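Local coordinates for protein cysteine desulfurase (Fervidobacterium islandicum, PDB 6A6E) that catalyses the pyridoxal-phosphate-dependent removal of sulfur from cysteine, probably supplying the sulfur for iron-sulfur cluster assembly by the Suf system, at residues P23-N28 with S42-K47; K236-T241 with S400-N405. All coordinates share one frame; numbering follows the deposited sequence.

Interaction 1 of 2, residues P23-N28 with S42-K47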
loop_
_atom_site.group_PDB
_atom_site.type_symbol
_atom_site.label_atom_id
_atom_site.label_comp_id
_atom_site.label_asym_id
_atom_site.label_seq_id
_atom_site.Cartn_x
_atom_site.Cartn_y
_atom_site.Cartn_z
ATOM N N PRO A 23 17.006 4.596 -17.116
ATOM C CA PRO A 23 18.121 5.444 -16.836
ATOM C C PRO A 23 19.113 4.866 -15.847
ATOM O O PRO A 23 20.272 5.243 -15.920
ATOM C CB PRO A 23 17.488 6.703 -16.270
ATOM C CG PRO A 23 16.089 6.697 -16.800
ATOM C CD PRO A 23 15.722 5.254 -16.821
ATOM N N ALA A 24 18.702 3.983 -14.933
ATOM C CA ALA A 24 19.657 3.450 -13.984
ATOM C C ALA A 24 20.828 2.751 -14.696
ATOM O O ALA A 24 21.888 2.647 -14.140
ATOM C CB ALA A 24 19.000 2.473 -13.019
ATOM N N LEU A 25 20.602 2.247 -15.906
ATOM C CA LEU A 25 21.629 1.533 -16.624
ATOM C C LEU A 25 22.874 2.424 -16.941
ATOM O O LEU A 25 23.951 1.888 -17.121
ATOM C CB LEU A 25 21.053 0.882 -17.897
ATOM C CG LEU A 25 19.997 -0.169 -17.655
ATOM C CD1 LEU A 25 19.481 -0.723 -18.973
ATOM C CD2 LEU A 25 20.582 -1.216 -16.737
ATOM N N LYS A 26 22.718 3.744 -16.892
ATOM C CA LYS A 26 23.836 4.693 -17.060
ATOM C C LYS A 26 24.654 4.908 -15.811
ATOM O O LYS A 26 25.585 5.707 -15.835
ATOM C CB LYS A 26 23.344 6.085 -17.421
ATOM C CG LYS A 26 22.339 6.205 -18.532
ATOM C CD LYS A 26 22.866 5.638 -19.820
ATOM C CE LYS A 26 22.258 6.420 -20.984
ATOM N NZ LYS A 26 22.713 5.838 -22.277
ATOM N N ARG A 27 24.262 4.302 -14.697
ATOM C CA ARG A 27 24.982 4.453 -13.456
ATOM C C ARG A 27 26.320 3.670 -13.636
ATOM O O ARG A 27 26.338 2.600 -14.243
ATOM C CB ARG A 27 24.206 3.866 -12.256
ATOM C CG ARG A 27 23.072 4.704 -11.592
ATOM C CD ARG A 27 23.547 5.920 -10.829
ATOM N NE ARG A 27 24.490 5.577 -9.746
ATOM C CZ ARG A 27 24.145 5.170 -8.518
ATOM N NH1 ARG A 27 22.871 5.040 -8.160
ATOM N NH2 ARG A 27 25.069 4.917 -7.625
ATOM N N ASN A 28 27.406 4.186 -13.063
ATOM C CA ASN A 28 28.669 3.432 -12.970
ATOM C C ASN A 28 29.002 3.185 -11.516
ATOM O O ASN A 28 28.834 4.093 -10.685
ATOM C CB ASN A 28 29.827 4.223 -13.615
ATOM C CG ASN A 28 29.632 4.426 -15.110
ATOM O OD1 ASN A 28 29.371 3.479 -15.858
ATOM N ND2 ASN A 28 29.717 5.674 -15.546
ATOM N N SER A 42 13.566 -6.884 -7.062
ATOM C CA SER A 42 12.741 -5.850 -7.644
ATOM C C SER A 42 13.315 -5.421 -8.980
ATOM O O SER A 42 14.454 -5.782 -9.315
ATOM C CB SER A 42 12.576 -4.636 -6.725
ATOM O OG SER A 42 11.389 -3.900 -7.076
ATOM N N THR A 43 12.520 -4.723 -9.783
ATOM C CA THR A 43 12.996 -4.308 -11.117
ATOM C C THR A 43 13.189 -2.826 -11.259
ATOM O O THR A 43 12.636 -1.994 -10.494
ATOM C CB THR A 43 12.051 -4.805 -12.213
ATOM O OG1 THR A 43 10.722 -4.367 -11.904
ATOM C CG2 THR A 43 12.057 -6.343 -12.323
ATOM N N LEU A 44 13.925 -2.472 -12.292
ATOM C CA LEU A 44 14.263 -1.071 -12.573
ATOM C C LEU A 44 13.075 -0.436 -13.291
ATOM O O LEU A 44 12.234 -1.148 -13.869
ATOM C CB LEU A 44 15.502 -1.009 -13.470
ATOM C CG LEU A 44 16.803 -1.620 -12.991
ATOM C CD1 LEU A 44 17.840 -1.429 -14.083
ATOM C CD2 LEU A 44 17.308 -1.083 -11.659
ATOM N N LYS A 45 12.993 0.890 -13.238
ATOM C CA LYS A 45 11.829 1.628 -13.735
ATOM C C LYS A 45 12.072 2.324 -15.062
ATOM O O LYS A 45 13.148 2.853 -15.356
ATOM C CB LYS A 45 11.363 2.670 -12.710
ATOM C CG LYS A 45 11.222 2.157 -11.270
ATOM C CD LYS A 45 10.476 0.823 -11.168
ATOM C CE LYS A 45 10.380 0.318 -9.741
ATOM N NZ LYS A 45 10.007 -1.124 -9.792
ATOM N N CYS A 46 11.011 2.318 -15.853
ATOM C CA CYS A 46 10.962 2.869 -17.181
ATOM C C CYS A 46 10.671 4.354 -17.116
ATOM O O CYS A 46 9.706 4.773 -16.479
ATOM C CB CYS A 46 9.876 2.143 -17.964
ATOM S SG CYS A 46 9.582 2.924 -19.542
ATOM N N LYS A 47 11.495 5.169 -17.761
ATOM C CA LYS A 47 11.338 6.614 -17.672
ATOM C C LYS A 47 9.986 7.093 -18.202
ATOM O O LYS A 47 9.336 7.904 -17.565
ATOM C CB LYS A 47 12.426 7.289 -18.437
ATOM C CG LYS A 47 12.464 8.787 -18.265
ATOM C CD LYS A 47 13.824 9.294 -18.742
ATOM C CE LYS A 47 13.662 10.365 -19.785
ATOM N NZ LYS A 47 13.274 11.615 -19.109
HETATM O O HOH W 1 15.914 2.904 -14.421
#

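Interaction 2 of 2, residues K236-T241 with S400-N405. With PLP (pyridoxal-5'-phosphate), chain E.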
loop_
_atom_site.group_PDB
_atom_site.type_symbol
_atom_site.label_atom_id
_atom_site.label_comp_id
_atom_site.label_asym_id
_atom_site.label_seq_id
_atom_site.Cartn_x
_atom_site.Cartn_y
_atom_site.Cartn_z
ATOM N N LYS A 236 7.862 -5.848 -9.196
ATOM C CA LYS A 236 8.558 -6.877 -9.927
ATOM C C LYS A 236 8.291 -6.965 -11.429
ATOM O O LYS A 236 8.983 -7.732 -12.115
ATOM C CB LYS A 236 8.396 -8.263 -9.286
ATOM C CG LYS A 236 9.102 -8.348 -7.924
ATOM C CD LYS A 236 9.036 -9.760 -7.349
ATOM C CE LYS A 236 9.566 -9.774 -5.937
ATOM N NZ LYS A 236 9.318 -11.126 -5.339
ATOM N N ILE A 237 7.392 -6.116 -11.940
ATOM C CA ILE A 237 7.103 -6.043 -13.345
ATOM C C ILE A 237 7.303 -4.637 -13.888
ATOM O O ILE A 237 6.413 -4.106 -14.584
ATOM C CB ILE A 237 5.693 -6.646 -13.597
ATOM C CG1 ILE A 237 5.419 -6.824 -15.100
ATOM C CG2 ILE A 237 4.582 -5.876 -12.926
ATOM C CD1 ILE A 237 4.135 -7.587 -15.437
ATOM N N LEU A 238 8.399 -3.984 -13.504
ATOM C CA LEU A 238 8.689 -2.590 -13.869
ATOM C C LEU A 238 7.794 -1.553 -13.224
ATOM O O LEU A 238 7.942 -0.357 -13.465
ATOM C CB LEU A 238 8.651 -2.364 -15.401
ATOM C CG LEU A 238 9.381 -3.363 -16.276
ATOM C CD1 LEU A 238 9.087 -3.039 -17.724
ATOM C CD2 LEU A 238 10.876 -3.259 -16.042
ATOM N N GLY A 239 6.924 -1.974 -12.311
ATOM C CA GLY A 239 5.905 -1.083 -11.796
ATOM C C GLY A 239 6.246 -0.337 -10.545
ATOM O O GLY A 239 7.314 -0.534 -9.945
ATOM N N PRO A 240 5.343 0.540 -10.144
ATOM C CA PRO A 240 5.463 1.280 -8.895
ATOM C C PRO A 240 5.582 0.366 -7.696
ATOM O O PRO A 240 5.182 -0.787 -7.749
ATOM C CB PRO A 240 4.167 2.106 -8.825
ATOM C CG PRO A 240 3.428 1.948 -10.132
ATOM C CD PRO A 240 3.994 0.698 -10.773
ATOM N N THR A 241 6.126 0.894 -6.608
ATOM C CA THR A 241 6.023 0.202 -5.351
ATOM C C THR A 241 4.661 0.465 -4.745
ATOM O O THR A 241 3.936 1.362 -5.155
ATOM C CB THR A 241 7.155 0.591 -4.342
ATOM O OG1 THR A 241 7.258 2.012 -4.221
ATOM C CG2 THR A 241 8.533 0.103 -4.836
ATOM N N SER A 400 19.581 -12.942 -11.322
ATOM C CA SER A 400 18.263 -13.004 -11.944
ATOM C C SER A 400 18.172 -12.000 -13.087
ATOM O O SER A 400 18.642 -10.858 -12.951
ATOM C CB SER A 400 17.207 -12.787 -10.854
ATOM O OG SER A 400 17.401 -11.557 -10.140
ATOM N N VAL A 401 17.558 -12.419 -14.205
ATOM C CA VAL A 401 17.529 -11.634 -15.429
ATOM C C VAL A 401 16.120 -11.119 -15.730
ATOM O O VAL A 401 15.122 -11.726 -15.316
ATOM C CB VAL A 401 18.036 -12.426 -16.678
ATOM C CG1 VAL A 401 19.498 -12.731 -16.553
ATOM C CG2 VAL A 401 17.311 -13.768 -16.847
ATOM N N TYR A 402 16.076 -10.010 -16.481
ATOM C CA TYR A 402 14.807 -9.470 -16.943
ATOM C C TYR A 402 15.031 -8.670 -18.240
ATOM O O TYR A 402 16.092 -8.772 -18.881
ATOM C CB TYR A 402 14.151 -8.606 -15.821
ATOM C CG TYR A 402 12.638 -8.378 -16.009
ATOM C CD1 TYR A 402 11.782 -9.436 -16.223
ATOM C CD2 TYR A 402 12.082 -7.128 -15.923
ATOM C CE1 TYR A 402 10.424 -9.271 -16.372
ATOM C CE2 TYR A 402 10.706 -6.943 -16.074
ATOM C CZ TYR A 402 9.883 -8.020 -16.311
ATOM O OH TYR A 402 8.531 -7.836 -16.458
ATOM N N LEU A 403 14.033 -7.878 -18.623
ATOM C CA LEU A 403 13.882 -7.336 -19.954
ATOM C C LEU A 403 15.112 -6.645 -20.531
ATOM O O LEU A 403 15.501 -6.911 -21.690
ATOM C CB LEU A 403 12.732 -6.303 -19.940
ATOM C CG LEU A 403 12.480 -5.550 -21.232
ATOM C CD1 LEU A 403 12.155 -6.576 -22.300
ATOM C CD2 LEU A 403 11.354 -4.557 -21.127
ATOM N N TYR A 404 15.677 -5.731 -19.738
ATOM C CA TYR A 404 16.743 -4.846 -20.104
ATOM C C TYR A 404 18.145 -5.528 -19.882
ATOM O O TYR A 404 19.175 -4.860 -19.951
ATOM C CB TYR A 404 16.645 -3.502 -19.295
ATOM C CG TYR A 404 16.233 -3.742 -17.828
ATOM C CD1 TYR A 404 17.067 -4.459 -16.943
ATOM C CD2 TYR A 404 14.976 -3.353 -17.371
ATOM C CE1 TYR A 404 16.675 -4.753 -15.640
ATOM C CE2 TYR A 404 14.534 -3.660 -16.062
ATOM C CZ TYR A 404 15.383 -4.350 -15.206
ATOM O OH TYR A 404 14.961 -4.670 -13.970
ATOM N N ASN A 405 18.193 -6.800 -19.568
ATOM C CA ASN A 405 19.484 -7.488 -19.473
ATOM C C ASN A 405 19.941 -8.035 -20.848
ATOM O O ASN A 405 19.144 -8.202 -21.766
ATOM C CB ASN A 405 19.472 -8.630 -18.444
ATOM C CG ASN A 405 19.428 -8.132 -17.007
ATOM O OD1 ASN A 405 18.525 -8.539 -16.247
ATOM N ND2 ASN A 405 20.379 -7.244 -16.614
HETATM N N1 PLP E . 6.609 -14.748 -3.506
HETATM C C2 PLP E . 7.559 -14.824 -4.402
HETATM C C2A PLP E . 7.834 -16.110 -5.104
HETATM C C3 PLP E . 8.351 -13.618 -4.642
HETATM O O3 PLP E . 9.335 -13.690 -5.522
HETATM C C4 PLP E . 8.029 -12.369 -3.955
HETATM C C4A PLP E . 8.705 -11.111 -4.210
HETATM C C5 PLP E . 6.966 -12.412 -2.945
HETATM C C6 PLP E . 6.338 -13.613 -2.802
HETATM C C5A PLP E . 6.595 -11.198 -2.088
HETATM O O4P PLP E . 6.348 -9.950 -2.720
HETATM P P PLP E . 6.204 -8.512 -1.983
HETATM O O1P PLP E . 5.006 -8.538 -1.120
HETATM O O2P PLP E . 7.540 -8.379 -1.310
HETATM O O3P PLP E . 6.013 -7.633 -3.182
#

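Interaction 1 of 2, residues P23-N28 with S42-K47
In both Leu25 and Leu44, chi1 near -60° sets CG anti to the carbonyl carbon, beside the backbone N. With chi2 at 179° in each, the branches end where Leu25 CD2 meets Leu44 CD1 at 3.8 Å, the two side chains crossing at an oblique angle. The other methyl of Leu44, CD2, lies 4.2 Å from Ala24 CB, so the forked end of Leu44 is shared between two neighbouring residues of 23-28.

Pro23 extends this apolar surface toward the start of helix 47-59. Its ring crosses the Lys47 side chain at about a right angle, with Pro23 CG 4.0 Å from Lys47 CD and also near CB. The Lys47 chain then bends and leads its ammonium group away to a salt bridge with Glu51, so that CB and CD of the aliphatic chain lie against the proline.

The contact joins two loops in the N-terminal part of a fold type I, class V aminotransferase-like chain. The 3-10 turn 23-26, closed by the bonds from Lys26 N to Pro23 O and from Arg27 N to Ala24 O, follows helix 12-20, whereas 42-47 runs from strand 32-36 into helix 47-59, with Cys46 as N-cap. No direct hydrogen bond links the segments. Instead, a water accepts from Ala24 N at 3.0 Å and donates to Lys45 O at 2.9 Å, joining two backbone polar groups. Pro23 CD approaches the same Lys45 O to 3.8 Å.

The Lys45 side chain folds back along its own segment, and NZ reaches Thr43 O at 2.9 Å from a position 36° above the carbonyl plane, while also bonding Gly239 O. On the dimer side, Pro23 packs on Tyr59 of the second subunit, and Arg27 forms a salt bridge with Glu74 of that subunit.

Interaction 2 of 2, residues K236-T241 with S400-N405
Leu238 sets its CD2 methyl in the corner formed by the edges of two tyrosine rings; touching both at once, it carries most of the apolar contact between 236-241 and 400-405. The methyl lies 3.7 Å from Tyr402 CE2 and equally 3.7 Å from Tyr404 CE2, near the plane of each ring. Leu238 CG also sits at the edge of the Tyr402 ring, in its plane. The Leu238 and Tyr404 side chains run antiparallel past one another.

Alongside, Ile237 turns its CB away from the tyrosines, but its CG1, anti to the backbone N (chi1 -170°), still comes 3.5 Å from Tyr402 OH. That hydroxyl is hydrogen-bonded to Pro216 O.

Packing is looser at the margins, although every touching residue is buried and no solvent side opens. Leu238 CD1 and Leu403 CD2 are 4.4 Å apart, and Lys236 O lies 4.3 Å from Tyr402 CZ. Helix 290-306 covers Leu238 through Thr299 and Leu303.

The tyrosines are carried by a type I beta turn from Tyr402 to Asn405. Its backbone bond from Asn405 N to Tyr402 O is complemented by Asn405 OD1, which accepts the Tyr402 N-H on an in-plane lone pair, with Tyr402 N 2.9 Å from Asn405 OD1.

From this loop the Lys236 side chain runs out extended, away from 400-405, to a covalent bond of 1.3 Å between NZ and PLP C4A. That length is consistent with an internal aldimine, in which the lysine holds the cofactor as a Schiff base, while the neighbouring Ile237 and Leu238 pack on 400-405 without a hydrogen bond across the segments.

Interactions 1 and 2 have centres about 10 Å apart and meet along the 42-47 segment. Two probable hydrogen bonds join them: Thr43 OG1 to Leu238 N and Lys45 NZ to Gly239 O, both 2.8 Å. Packing adds to these, with Leu44 O 3.3 Å from Leu238 CD2 and Thr43 CG2 3.4 Å from Lys236 O. Tyr404 OH, hydrogen-bonded to Asn39 OD1, also bonds Leu44 N, tying 400-405 to the same loop. Segment 42-47 thus lies between the 23-26 turn and the loop that begins at the PLP-bearing Lys236. Interaction 1 stands back from the cofactor, the Lys45 side chain being about 10 Å from PLP at nearest atoms. Both contacts reach the second subunit, whose Thr287 also bonds the cofactor.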